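Local coordinates for Cyclase/dehydrase (Mycobacterium smegmatis str. MC2 155, PDB 5Z8O), which is of unknown function but belongs to the START superfamily, whose helix-grip domains commonly bind lipids or other hydrophobic ligands, so it probably holds an apolar molecule, at residues K6-A11 against A136-V141; E25-P28 against E33-G36. All coordinates share one frame; numbering follows the deposited sequence.

Both contacts belong to one helix-grip domain, in which a seven-stranded antiparallel sheet wraps round the long C-terminal helix 119-144. The centres of contact 1 and contact 2 lie about 17 Å apart. Contact 1 joins the first strand, 4-10, to that helix, so it brings the two ends of the chain together. Contact 2 is local: helix 27-30 meets the start of strand 34-42, and in sequence it falls inside the loop that contact 1 closes. Strands 4-10 and 34-42 are the two outermost strands of the sheet within the chain, so the contacts mark its opposite margins. They touch each other where the R140 guanidinium packs on A26, linking the C-terminal helix to the short helical region.

Contact 1: K6-A11 against A136-V141; sequences KTVEVA and ALEGRV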
loop_
_atom_site.group_PDB
_atom_site.type_symbol
_atom_site.label_atom_id
_atom_site.label_comp_id
_atom_site.label_asym_id
_atom_site.label_seq_id
_atom_site.Cartn_x
_atom_site.Cartn_y
_atom_site.Cartn_z
ATOM N N LYS B 6 -12.910 -4.633 23.132
ATOM C CA LYS B 6 -13.152 -6.036 23.429
ATOM C C LYS B 6 -12.046 -6.563 24.326
ATOM O O LYS B 6 -10.861 -6.357 24.046
ATOM C CB LYS B 6 -13.229 -6.863 22.147
ATOM C CG LYS B 6 -13.126 -8.343 22.396
ATOM C CD LYS B 6 -14.101 -9.112 21.549
ATOM C CE LYS B 6 -14.332 -10.479 22.153
ATOM N NZ LYS B 6 -15.642 -10.550 22.854
ATOM N N THR B 7 -12.434 -7.243 25.399
ATOM C CA THR B 7 -11.501 -7.938 26.274
ATOM C C THR B 7 -11.812 -9.426 26.220
ATOM O O THR B 7 -12.978 -9.823 26.324
ATOM C CB THR B 7 -11.600 -7.420 27.711
ATOM O OG1 THR B 7 -11.424 -5.999 27.719
ATOM C CG2 THR B 7 -10.518 -8.039 28.566
ATOM N N VAL B 8 -10.779 -10.246 26.056
ATOM C CA VAL B 8 -10.944 -11.693 25.988
ATOM C C VAL B 8 -9.820 -12.359 26.772
ATOM O O VAL B 8 -8.664 -11.925 26.716
ATOM C CB VAL B 8 -10.980 -12.192 24.525
ATOM C CG1 VAL B 8 -9.724 -11.770 23.773
ATOM C CG2 VAL B 8 -11.161 -13.702 24.476
ATOM N N GLU B 9 -10.169 -13.398 27.526
ATOM C CA GLU B 9 -9.187 -14.237 28.196
ATOM C C GLU B 9 -8.766 -15.344 27.238
ATOM O O GLU B 9 -9.618 -16.044 26.680
ATOM C CB GLU B 9 -9.769 -14.836 29.478
ATOM C CG GLU B 9 -9.966 -13.834 30.600
ATOM C CD GLU B 9 -10.430 -14.479 31.896
ATOM O OE1 GLU B 9 -11.654 -14.482 32.159
ATOM O OE2 GLU B 9 -9.580 -14.998 32.641
ATOM N N VAL B 10 -7.459 -15.506 27.057
ATOM C CA VAL B 10 -6.915 -16.464 26.103
ATOM C C VAL B 10 -6.045 -17.466 26.847
ATOM O O VAL B 10 -5.279 -17.096 27.744
ATOM C CB VAL B 10 -6.106 -15.759 24.991
ATOM C CG1 VAL B 10 -5.654 -16.760 23.949
ATOM C CG2 VAL B 10 -6.931 -14.654 24.345
ATOM N N ALA B 11 -6.157 -18.737 26.462
ATOM C CA ALA B 11 -5.443 -19.825 27.130
ATOM C C ALA B 11 -4.054 -20.011 26.515
ATOM O O ALA B 11 -3.716 -21.050 25.947
ATOM C CB ALA B 11 -6.259 -21.110 27.065
ATOM N N ALA B 136 -10.987 -15.710 15.714
ATOM C CA ALA B 136 -9.888 -16.150 14.860
ATOM C C ALA B 136 -8.603 -16.321 15.661
ATOM O O ALA B 136 -7.858 -17.286 15.451
ATOM C CB ALA B 136 -9.688 -15.160 13.711
ATOM N N LEU B 137 -8.337 -15.409 16.600
ATOM C CA LEU B 137 -7.151 -15.553 17.435
ATOM C C LEU B 137 -7.257 -16.783 18.329
ATOM O O LEU B 137 -6.267 -17.495 18.533
ATOM C CB LEU B 137 -6.932 -14.292 18.269
ATOM C CG LEU B 137 -5.756 -14.376 19.241
ATOM C CD1 LEU B 137 -4.461 -14.570 18.478
ATOM C CD2 LEU B 137 -5.679 -13.135 20.096
ATOM N N GLU B 138 -8.449 -17.046 18.874
ATOM C CA GLU B 138 -8.677 -18.276 19.628
ATOM C C GLU B 138 -8.286 -19.501 18.812
ATOM O O GLU B 138 -7.609 -20.406 19.311
ATOM C CB GLU B 138 -10.142 -18.366 20.062
ATOM C CG GLU B 138 -10.549 -17.323 21.084
ATOM C CD GLU B 138 -11.964 -17.522 21.589
ATOM O OE1 GLU B 138 -12.714 -18.310 20.973
ATOM O OE2 GLU B 138 -12.328 -16.879 22.595
ATOM N N GLY B 139 -8.712 -19.547 17.549
ATOM C CA GLY B 139 -8.341 -20.664 16.696
ATOM C C GLY B 139 -6.845 -20.752 16.469
ATOM O O GLY B 139 -6.268 -21.843 16.492
ATOM N N ARG B 140 -6.196 -19.606 16.245
ATOM C CA ARG B 140 -4.749 -19.597 16.056
ATOM C C ARG B 140 -4.015 -20.043 17.316
ATOM O O ARG B 140 -2.975 -20.706 17.225
ATOM C CB ARG B 140 -4.292 -18.202 15.626
ATOM C CG ARG B 140 -2.809 -18.075 15.341
ATOM C CD ARG B 140 -2.389 -19.011 14.222
ATOM N NE ARG B 140 -1.108 -18.625 13.637
ATOM C CZ ARG B 140 -0.587 -19.185 12.550
ATOM N NH1 ARG B 140 -1.235 -20.166 11.936
ATOM N NH2 ARG B 140 0.580 -18.768 12.080
ATOM N N VAL B 141 -4.542 -19.696 18.493
ATOM C CA VAL B 141 -3.923 -20.123 19.744
ATOM C C VAL B 141 -4.020 -21.636 19.896
ATOM O O VAL B 141 -3.034 -22.307 20.216
ATOM C CB VAL B 141 -4.566 -19.388 20.933
ATOM C CG1 VAL B 141 -4.174 -20.043 22.251
ATOM C CG2 VAL B 141 -4.152 -17.932 20.921
HETATM O O HOH W 1 -10.048 -18.231 24.825
#
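Strand 4-10 passes helix 119-144 with V10 CA and E138 CA as the nearest pair of CA atoms, 7.0 Å apart, and no direct hydrogen bond joins the two segments. The main apolar touch is between V10 and V141. V10 CG1 meets V141 CG2 at 3.6 Å, with V141 CG1 a little farther off, so one methyl sits against the branched end of the other valine. With chi1 at -175°, CG1 of V10 swings opposite the backbone N, and it is this methyl that reaches V141. V141 CG1 also approaches the carbonyl oxygen of A11, at 3.9 Å. This is strand-to-helix packing of the helix-grip fold, in which the first strand and the last helix come together. I17 of helix 14-22 touches both V10 and V141 and extends the apolar cluster. Nearer the start of the strand, V8 CG2 lies 3.9 Å from E138 OE2, a van der Waals contact with the end of an extended glutamate chain. One water bridges the same carboxylate to the strand. It donates to E9 O at 2.9 Å and, weakly, to E138 OE2 at 3.5 Å. K6 NZ forms a salt bridge with E131, about two turns before E138 on the same helix.

Contact 2: E25-P28 against E33-G36; sequences EAYP and EIKG
P28 and I34 carry the apolar part of this contact, with their CA atoms 4.9 Å apart. P28 CG lies 3.9 Å from I34 CG2. A chi1 of -64° sets CG1 of I34 beside the backbone N and puts the CG2 methyl opposite that N, against the proline ring. The other branch of I34 serves a second neighbour. Its CD1 comes within 4.3 Å of Y27 CB and approaches the tyrosine ring obliquely. The isoleucine thus meets two successive residues, one with each branch.

The proline also packs on the strand backbone. Its CG lies 3.6 Å from G36 CA, so the ring rests on the main chain there. Its CB is 3.2 Å from I34 O, a close approach of a ring carbon to a carbonyl oxygen.

Polar contacts across the segments are slight. P28 CA makes a CA-H...O contact with I34 O at 3.3 Å, but the angle at the hydrogen is only 120°, so it is well bent. No conventional hydrogen bond crosses here. The polar end of Y27 is held elsewhere: its hydroxyl bonds to the backbone oxygen of V21, and its ring meets that of W30 with the planes at about 80°.

The chain here turns from the short helix 27-30 into strand 34-42, outermost in the sheet of this chain. K35 and G36 both hydrogen-bond through their backbones to D54 of strand 48-57, forming a classic beta bulge at the start of strand 34-42. E25 reaches farther along strand 34-42 and bonds to the backbone N of I39, so the helical region is joined to that strand at two levels.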
loop_
_atom_site.group_PDB
_atom_site.type_symbol
_atom_site.label_atom_id
_atom_site.label_comp_id
_atom_site.label_asym_id
_atom_site.label_seq_id
_atom_site.Cartn_x
_atom_site.Cartn_y
_atom_site.Cartn_z
ATOM N N GLU B 25 2.947 -10.668 9.048
ATOM C CA GLU B 25 2.918 -11.362 7.768
ATOM C C GLU B 25 2.303 -12.752 7.859
ATOM O O GLU B 25 2.002 -13.343 6.817
ATOM C CB GLU B 25 4.331 -11.427 7.182
ATOM C CG GLU B 25 4.850 -10.054 6.765
ATOM C CD GLU B 25 6.178 -10.106 6.029
ATOM O OE1 GLU B 25 6.941 -11.077 6.228
ATOM O OE2 GLU B 25 6.457 -9.165 5.250
ATOM N N ALA B 26 2.089 -13.280 9.063
ATOM C CA ALA B 26 1.377 -14.540 9.234
ATOM C C ALA B 26 -0.125 -14.357 9.411
ATOM O O ALA B 26 -0.848 -15.356 9.488
ATOM C CB ALA B 26 1.940 -15.318 10.429
ATOM N N TYR B 27 -0.608 -13.114 9.472
ATOM C CA TYR B 27 -2.045 -12.869 9.596
ATOM C C TYR B 27 -2.898 -13.621 8.579
ATOM O O TYR B 27 -3.938 -14.169 8.983
ATOM C CB TYR B 27 -2.349 -11.365 9.496
ATOM C CG TYR B 27 -2.104 -10.573 10.763
ATOM C CD1 TYR B 27 -1.524 -11.160 11.878
ATOM C CD2 TYR B 27 -2.493 -9.241 10.851
ATOM C CE1 TYR B 27 -1.311 -10.435 13.039
ATOM C CE2 TYR B 27 -2.290 -8.510 12.006
ATOM C CZ TYR B 27 -1.700 -9.112 13.098
ATOM O OH TYR B 27 -1.500 -8.382 14.247
ATOM N N PRO B 28 -2.556 -13.683 7.286
ATOM C CA PRO B 28 -3.441 -14.383 6.339
ATOM C C PRO B 28 -3.628 -15.859 6.639
ATOM O O PRO B 28 -4.641 -16.429 6.219
ATOM C CB PRO B 28 -2.743 -14.174 4.986
ATOM C CG PRO B 28 -1.889 -12.967 5.175
ATOM C CD PRO B 28 -1.415 -13.056 6.590
ATOM N N GLU B 33 -10.371 -13.576 5.763
ATOM C CA GLU B 33 -10.633 -12.405 4.938
ATOM C C GLU B 33 -9.385 -11.574 4.670
ATOM O O GLU B 33 -9.458 -10.598 3.918
ATOM C CB GLU B 33 -11.678 -11.522 5.621
ATOM C CG GLU B 33 -12.970 -12.238 5.937
ATOM C CD GLU B 33 -13.607 -11.714 7.205
ATOM O OE1 GLU B 33 -13.418 -10.520 7.517
ATOM O OE2 GLU B 33 -14.274 -12.505 7.906
ATOM N N ILE B 34 -8.242 -11.965 5.218
ATOM C CA ILE B 34 -6.976 -11.282 4.977
ATOM C C ILE B 34 -6.177 -12.132 4.003
ATOM O O ILE B 34 -5.786 -13.260 4.318
ATOM C CB ILE B 34 -6.202 -11.044 6.280
ATOM C CG1 ILE B 34 -6.981 -10.096 7.196
ATOM C CG2 ILE B 34 -4.811 -10.502 5.984
ATOM C CD1 ILE B 34 -6.292 -9.813 8.513
ATOM N N LYS B 35 -5.970 -11.607 2.798
ATOM C CA LYS B 35 -5.273 -12.358 1.765
ATOM C C LYS B 35 -3.771 -12.122 1.760
ATOM O O LYS B 35 -3.027 -12.971 1.259
ATOM C CB LYS B 35 -5.856 -12.012 0.390
ATOM C CG LYS B 35 -7.274 -12.530 0.166
ATOM C CD LYS B 35 -7.588 -13.727 1.057
ATOM C CE LYS B 35 -8.667 -14.603 0.450
ATOM N NZ LYS B 35 -10.018 -14.160 0.900
ATOM N N GLY B 36 -3.308 -11.003 2.305
ATOM C CA GLY B 36 -1.886 -10.731 2.343
ATOM C C GLY B 36 -1.566 -9.653 3.349
ATOM O O GLY B 36 -2.389 -8.777 3.630
#